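Local coordinates for protein leucyl-trna synthetase (Plasmodium falciparum, PDB 5FOC) that is the editing domain of a leucyl-tRNA synthetase, which probably removes wrongly attached amino acids from tRNA by deacylation, at residues L128-F140 with E288-L300. The protein carries 2 engineered substitutions. Sequence-based numbering, arbitrary orientation.
Sequences LKPETAYGQNYTF and EQLKNNSESCIEL
In the editing domain of this class I synthetase, the segment 289-298, extended between N292 and S296, runs along the 3-10 turn 130-135 and the start of strand 138-141, zipped to it mainly by side chains bonding to backbone. Y138 and N292 interlock: the phenol OH gives its proton to Q289 O (2.7 Å), on a lone pair and in the ring plane, and accepts the N-H of N292 (OH to N 2.9 Å), while N292 ND2 lies over one face of the ring, the two planes 14° apart. From there N292 ND2 reaches N137 O (3.0 Å) almost straight, at 171°. N137 answers with ND2 to N292 O (3.1 Å), approaching from above the carbonyl plane; chi1 of 57° sets its CG between backbone N and carbonyl, bringing the amide against S294 CB. S294 OG donates to G135 O (2.7 Å). G135 CA comes 3.3 Å from E295 O, a CA-H...O contact. Farther along, C297 SG sits at the Y134 ring edge, and T132 CG2 meets I298 CD1 (3.5 Å). N237, ahead of strand 238-242, also accepts from N292 ND2, S259 and S260 beyond strand 254-257 bond N137 and S294, and R356 of helix 352-365 forms a salt bridge with E131 OE1.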
loop_
_atom_site.group_PDB
_atom_site.type_symbol
_atom_site.label_atom_id
_atom_site.label_comp_id
_atom_site.label_asym_id
_atom_site.label_seq_id
_atom_site.Cartn_x
_atom_site.Cartn_y
_atom_site.Cartn_z
ATOM N N LEU A 128 1.493 9.125 -6.213
ATOM C CA LEU A 128 1.339 10.364 -6.966
ATOM C C LEU A 128 1.086 10.149 -8.427
ATOM O O LEU A 128 0.875 11.076 -9.175
ATOM C CB LEU A 128 2.591 11.228 -6.792
ATOM C CG LEU A 128 2.868 11.640 -5.344
ATOM C CD1 LEU A 128 4.260 12.213 -5.199
ATOM C CD2 LEU A 128 1.776 12.569 -4.872
ATOM N N LYS A 129 1.016 8.862 -8.864
ATOM C CA LYS A 129 0.804 8.560 -10.230
ATOM C C LYS A 129 -0.334 7.526 -10.355
ATOM O O LYS A 129 -0.087 6.367 -10.789
ATOM C CB LYS A 129 2.074 8.000 -10.868
ATOM C CG LYS A 129 3.398 8.699 -10.728
ATOM C CD LYS A 129 4.402 7.912 -11.593
ATOM C CE LYS A 129 5.852 8.153 -11.250
ATOM N NZ LYS A 129 6.798 7.537 -12.229
ATOM N N PRO A 130 -1.563 7.895 -9.970
ATOM C CA PRO A 130 -2.687 6.919 -10.010
ATOM C C PRO A 130 -2.969 6.328 -11.365
ATOM O O PRO A 130 -3.447 5.172 -11.408
ATOM C CB PRO A 130 -3.902 7.691 -9.513
ATOM C CG PRO A 130 -3.493 9.168 -9.714
ATOM C CD PRO A 130 -2.018 9.224 -9.503
ATOM N N GLU A 131 -2.642 7.024 -12.441
ATOM C CA GLU A 131 -2.831 6.569 -13.819
ATOM C C GLU A 131 -2.011 5.296 -14.157
ATOM O O GLU A 131 -2.198 4.728 -15.232
ATOM C CB GLU A 131 -2.553 7.704 -14.837
ATOM C CG GLU A 131 -1.097 8.155 -14.958
ATOM C CD GLU A 131 -0.545 9.007 -13.791
ATOM O OE1 GLU A 131 -1.305 9.410 -12.865
ATOM O OE2 GLU A 131 0.685 9.271 -13.808
ATOM N N THR A 132 -1.026 4.986 -13.329
ATOM C CA THR A 132 -0.160 3.810 -13.504
ATOM C C THR A 132 -0.689 2.598 -12.738
ATOM O O THR A 132 -0.055 1.558 -12.841
ATOM C CB THR A 132 1.301 4.121 -13.034
ATOM O OG1 THR A 132 1.378 4.267 -11.603
ATOM C CG2 THR A 132 1.858 5.431 -13.764
ATOM N N ALA A 133 -1.797 2.706 -12.028
ATOM C CA ALA A 133 -2.250 1.620 -11.142
ATOM C C ALA A 133 -2.512 0.320 -11.917
ATOM O O ALA A 133 -2.376 -0.812 -11.333
ATOM C CB ALA A 133 -3.481 2.011 -10.382
ATOM N N TYR A 134 -2.926 0.426 -13.171
ATOM C CA TYR A 134 -3.164 -0.867 -13.964
ATOM C C TYR A 134 -1.901 -1.699 -14.017
ATOM O O TYR A 134 -2.017 -2.978 -14.077
ATOM C CB TYR A 134 -3.633 -0.533 -15.372
ATOM C CG TYR A 134 -3.846 -1.665 -16.339
ATOM C CD1 TYR A 134 -4.963 -2.464 -16.201
ATOM C CD2 TYR A 134 -3.030 -1.840 -17.416
ATOM C CE1 TYR A 134 -5.231 -3.481 -17.126
ATOM C CE2 TYR A 134 -3.265 -2.864 -18.349
ATOM C CZ TYR A 134 -4.387 -3.641 -18.185
ATOM O OH TYR A 134 -4.657 -4.637 -19.062
ATOM N N GLY A 135 -0.720 -1.089 -14.048
ATOM C CA GLY A 135 0.554 -1.798 -14.123
ATOM C C GLY A 135 1.129 -2.318 -12.829
ATOM O O GLY A 135 2.255 -2.758 -12.822
ATOM N N GLN A 136 0.411 -2.182 -11.715
ATOM C CA GLN A 136 0.942 -2.552 -10.422
ATOM C C GLN A 136 1.273 -4.065 -10.408
ATOM O O GLN A 136 0.380 -4.840 -10.752
ATOM C CB GLN A 136 -0.040 -2.243 -9.300
ATOM C CG GLN A 136 0.571 -2.431 -7.938
ATOM C CD GLN A 136 -0.331 -2.136 -6.778
ATOM O OE1 GLN A 136 -1.411 -1.586 -6.951
ATOM N NE2 GLN A 136 0.062 -2.586 -5.584
ATOM N N ASN A 137 2.495 -4.390 -10.070
ATOM C CA ASN A 137 2.916 -5.842 -9.977
ATOM C C ASN A 137 3.228 -6.335 -8.587
ATOM O O ASN A 137 3.233 -7.560 -8.321
ATOM C CB ASN A 137 3.986 -6.180 -11.025
ATOM C CG ASN A 137 5.232 -5.336 -10.963
ATOM O OD1 ASN A 137 5.177 -4.157 -10.507
ATOM N ND2 ASN A 137 6.335 -5.840 -11.483
ATOM N N TYR A 138 3.483 -5.439 -7.635
ATOM C CA TYR A 138 3.759 -5.734 -6.267
ATOM C C TYR A 138 3.229 -4.608 -5.382
ATOM O O TYR A 138 2.690 -3.606 -5.920
ATOM C CB TYR A 138 5.262 -5.950 -5.998
ATOM C CG TYR A 138 5.779 -7.143 -6.718
ATOM C CD1 TYR A 138 5.602 -8.377 -6.140
ATOM C CD2 TYR A 138 6.358 -7.070 -7.965
ATOM C CE1 TYR A 138 6.042 -9.511 -6.794
ATOM C CE2 TYR A 138 6.836 -8.200 -8.624
ATOM C CZ TYR A 138 6.620 -9.443 -8.026
ATOM O OH TYR A 138 7.056 -10.592 -8.733
ATOM N N THR A 139 3.293 -4.836 -4.090
ATOM C CA THR A 139 2.987 -3.819 -3.086
ATOM C C THR A 139 4.203 -3.694 -2.193
ATOM O O THR A 139 4.705 -4.643 -1.654
ATOM C CB THR A 139 1.735 -4.247 -2.269
ATOM O OG1 THR A 139 0.600 -4.287 -3.133
ATOM C CG2 THR A 139 1.523 -3.332 -1.066
ATOM N N PHE A 140 4.722 -2.482 -2.022
ATOM C CA PHE A 140 5.871 -2.288 -1.175
ATOM C C PHE A 140 5.516 -1.743 0.214
ATOM O O PHE A 140 4.577 -0.918 0.362
ATOM C CB PHE A 140 6.871 -1.282 -1.753
ATOM C CG PHE A 140 7.592 -1.696 -2.991
ATOM C CD1 PHE A 140 8.403 -2.844 -3.023
ATOM C CD2 PHE A 140 7.585 -0.857 -4.113
ATOM C CE1 PHE A 140 9.150 -3.144 -4.182
ATOM C CE2 PHE A 140 8.315 -1.150 -5.236
ATOM C CZ PHE A 140 9.085 -2.318 -5.285
ATOM N N GLU A 288 9.693 -18.037 -7.188
ATOM C CA GLU A 288 8.582 -18.005 -8.135
ATOM C C GLU A 288 7.616 -16.826 -7.953
ATOM O O GLU A 288 6.832 -16.538 -8.856
ATOM C CB GLU A 288 7.811 -19.322 -8.094
ATOM C CG GLU A 288 7.213 -19.644 -6.724
ATOM C CD GLU A 288 7.924 -20.802 -6.038
ATOM O OE1 GLU A 288 9.198 -20.802 -5.988
ATOM O OE2 GLU A 288 7.196 -21.691 -5.530
ATOM N N GLN A 289 7.653 -16.178 -6.798
ATOM C CA GLN A 289 6.844 -14.980 -6.568
ATOM C C GLN A 289 7.456 -13.736 -7.169
ATOM O O GLN A 289 6.752 -12.746 -7.212
ATOM C CB GLN A 289 6.645 -14.731 -5.072
ATOM C CG GLN A 289 5.922 -15.849 -4.344
ATOM C CD GLN A 289 5.747 -15.559 -2.877
ATOM O OE1 GLN A 289 6.674 -15.720 -2.102
ATOM N NE2 GLN A 289 4.556 -15.143 -2.484
ATOM N N LEU A 290 8.700 -13.790 -7.651
ATOM C CA LEU A 290 9.419 -12.574 -8.047
ATOM C C LEU A 290 9.361 -12.316 -9.539
ATOM O O LEU A 290 10.115 -11.518 -10.033
ATOM C CB LEU A 290 10.865 -12.647 -7.606
ATOM C CG LEU A 290 11.095 -12.979 -6.158
ATOM C CD1 LEU A 290 12.571 -13.035 -5.898
ATOM C CD2 LEU A 290 10.475 -11.947 -5.253
ATOM N N LYS A 291 8.462 -12.991 -10.263
ATOM C CA LYS A 291 8.464 -12.900 -11.727
ATOM C C LYS A 291 7.290 -12.109 -12.312
ATOM O O LYS A 291 7.035 -12.233 -13.515
ATOM C CB LYS A 291 8.532 -14.294 -12.345
ATOM C CG LYS A 291 9.782 -15.074 -11.947
ATOM C CD LYS A 291 9.763 -16.506 -12.515
ATOM C CE LYS A 291 10.673 -17.448 -11.744
ATOM N NZ LYS A 291 12.043 -16.912 -11.508
ATOM N N ASN A 292 6.620 -11.258 -11.517
ATOM C CA ASN A 292 5.399 -10.624 -12.016
ATOM C C ASN A 292 5.821 -9.512 -12.968
ATOM O O ASN A 292 6.719 -8.694 -12.632
ATOM C CB ASN A 292 4.556 -9.977 -10.907
ATOM C CG ASN A 292 3.902 -10.957 -9.992
ATOM O OD1 ASN A 292 3.848 -12.205 -10.310
ATOM N ND2 ASN A 292 3.354 -10.483 -8.893
ATOM N N ASN A 293 5.157 -9.451 -14.112
ATOM C CA ASN A 293 5.323 -8.380 -15.113
ATOM C C ASN A 293 4.471 -7.194 -14.753
ATOM O O ASN A 293 3.329 -7.370 -14.310
ATOM C CB ASN A 293 4.852 -8.867 -16.500
ATOM C CG ASN A 293 5.181 -7.884 -17.619
ATOM O OD1 ASN A 293 6.309 -7.828 -18.094
ATOM N ND2 ASN A 293 4.207 -7.089 -18.016
ATOM N N SER A 294 5.015 -5.985 -14.980
ATOM C CA SER A 294 4.291 -4.718 -14.849
ATOM C C SER A 294 3.979 -4.158 -16.228
ATOM O O SER A 294 4.894 -3.879 -16.972
ATOM C CB SER A 294 5.209 -3.789 -14.130
ATOM O OG SER A 294 4.627 -2.456 -14.108
ATOM N N GLU A 295 2.700 -4.057 -16.585
ATOM C CA GLU A 295 2.305 -3.584 -17.884
ATOM C C GLU A 295 2.539 -2.052 -17.872
ATOM O O GLU A 295 1.971 -1.395 -17.053
ATOM C CB GLU A 295 0.840 -3.856 -18.148
ATOM C CG GLU A 295 0.386 -3.510 -19.549
ATOM C CD GLU A 295 0.857 -4.495 -20.591
ATOM O OE1 GLU A 295 0.799 -5.739 -20.334
ATOM O OE2 GLU A 295 1.298 -4.009 -21.661
ATOM N N SER A 296 3.381 -1.579 -18.768
ATOM C CA SER A 296 3.713 -0.125 -18.833
ATOM C C SER A 296 2.480 0.651 -19.275
ATOM O O SER A 296 1.789 0.295 -20.255
ATOM C CB SER A 296 4.861 0.098 -19.793
ATOM O OG SER A 296 5.301 1.459 -19.722
ATOM N N CYS A 297 2.179 1.701 -18.512
ATOM C CA CYS A 297 1.006 2.552 -18.730
ATOM C C CYS A 297 1.321 3.868 -19.470
ATOM O O CYS A 297 0.395 4.484 -19.948
ATOM C CB CYS A 297 0.322 2.896 -17.387
ATOM S SG CYS A 297 -0.281 1.388 -16.564
ATOM N N ILE A 298 2.606 4.157 -19.619
ATOM C CA ILE A 298 3.042 5.508 -20.072
ATOM C C ILE A 298 4.188 5.365 -21.065
ATOM O O ILE A 298 5.213 4.760 -20.752
ATOM C CB ILE A 298 3.504 6.429 -18.911
ATOM C CG1 ILE A 298 2.374 6.685 -17.913
ATOM C CG2 ILE A 298 3.930 7.823 -19.462
ATOM C CD1 ILE A 298 2.790 7.326 -16.613
ATOM N N GLU A 299 4.037 6.004 -22.226
ATOM C CA GLU A 299 5.115 6.085 -23.191
ATOM C C GLU A 299 5.593 7.548 -23.306
ATOM O O GLU A 299 4.807 8.490 -23.192
ATOM C CB GLU A 299 4.726 5.548 -24.551
ATOM C CG GLU A 299 3.622 6.266 -25.291
ATOM C CD GLU A 299 3.519 5.816 -26.733
ATOM O OE1 GLU A 299 4.221 4.855 -27.121
ATOM O OE2 GLU A 299 2.719 6.408 -27.478
ATOM N N LEU A 300 6.886 7.714 -23.486
ATOM C CA LEU A 300 7.451 9.042 -23.679
ATOM C C LEU A 300 7.869 9.087 -25.130
ATOM O O LEU A 300 8.396 8.090 -25.657
ATOM C CB LEU A 300 8.635 9.299 -22.756
ATOM C CG LEU A 300 8.240 9.701 -21.326
ATOM C CD1 LEU A 300 9.459 9.755 -20.449
ATOM C CD2 LEU A 300 7.523 11.034 -21.337
#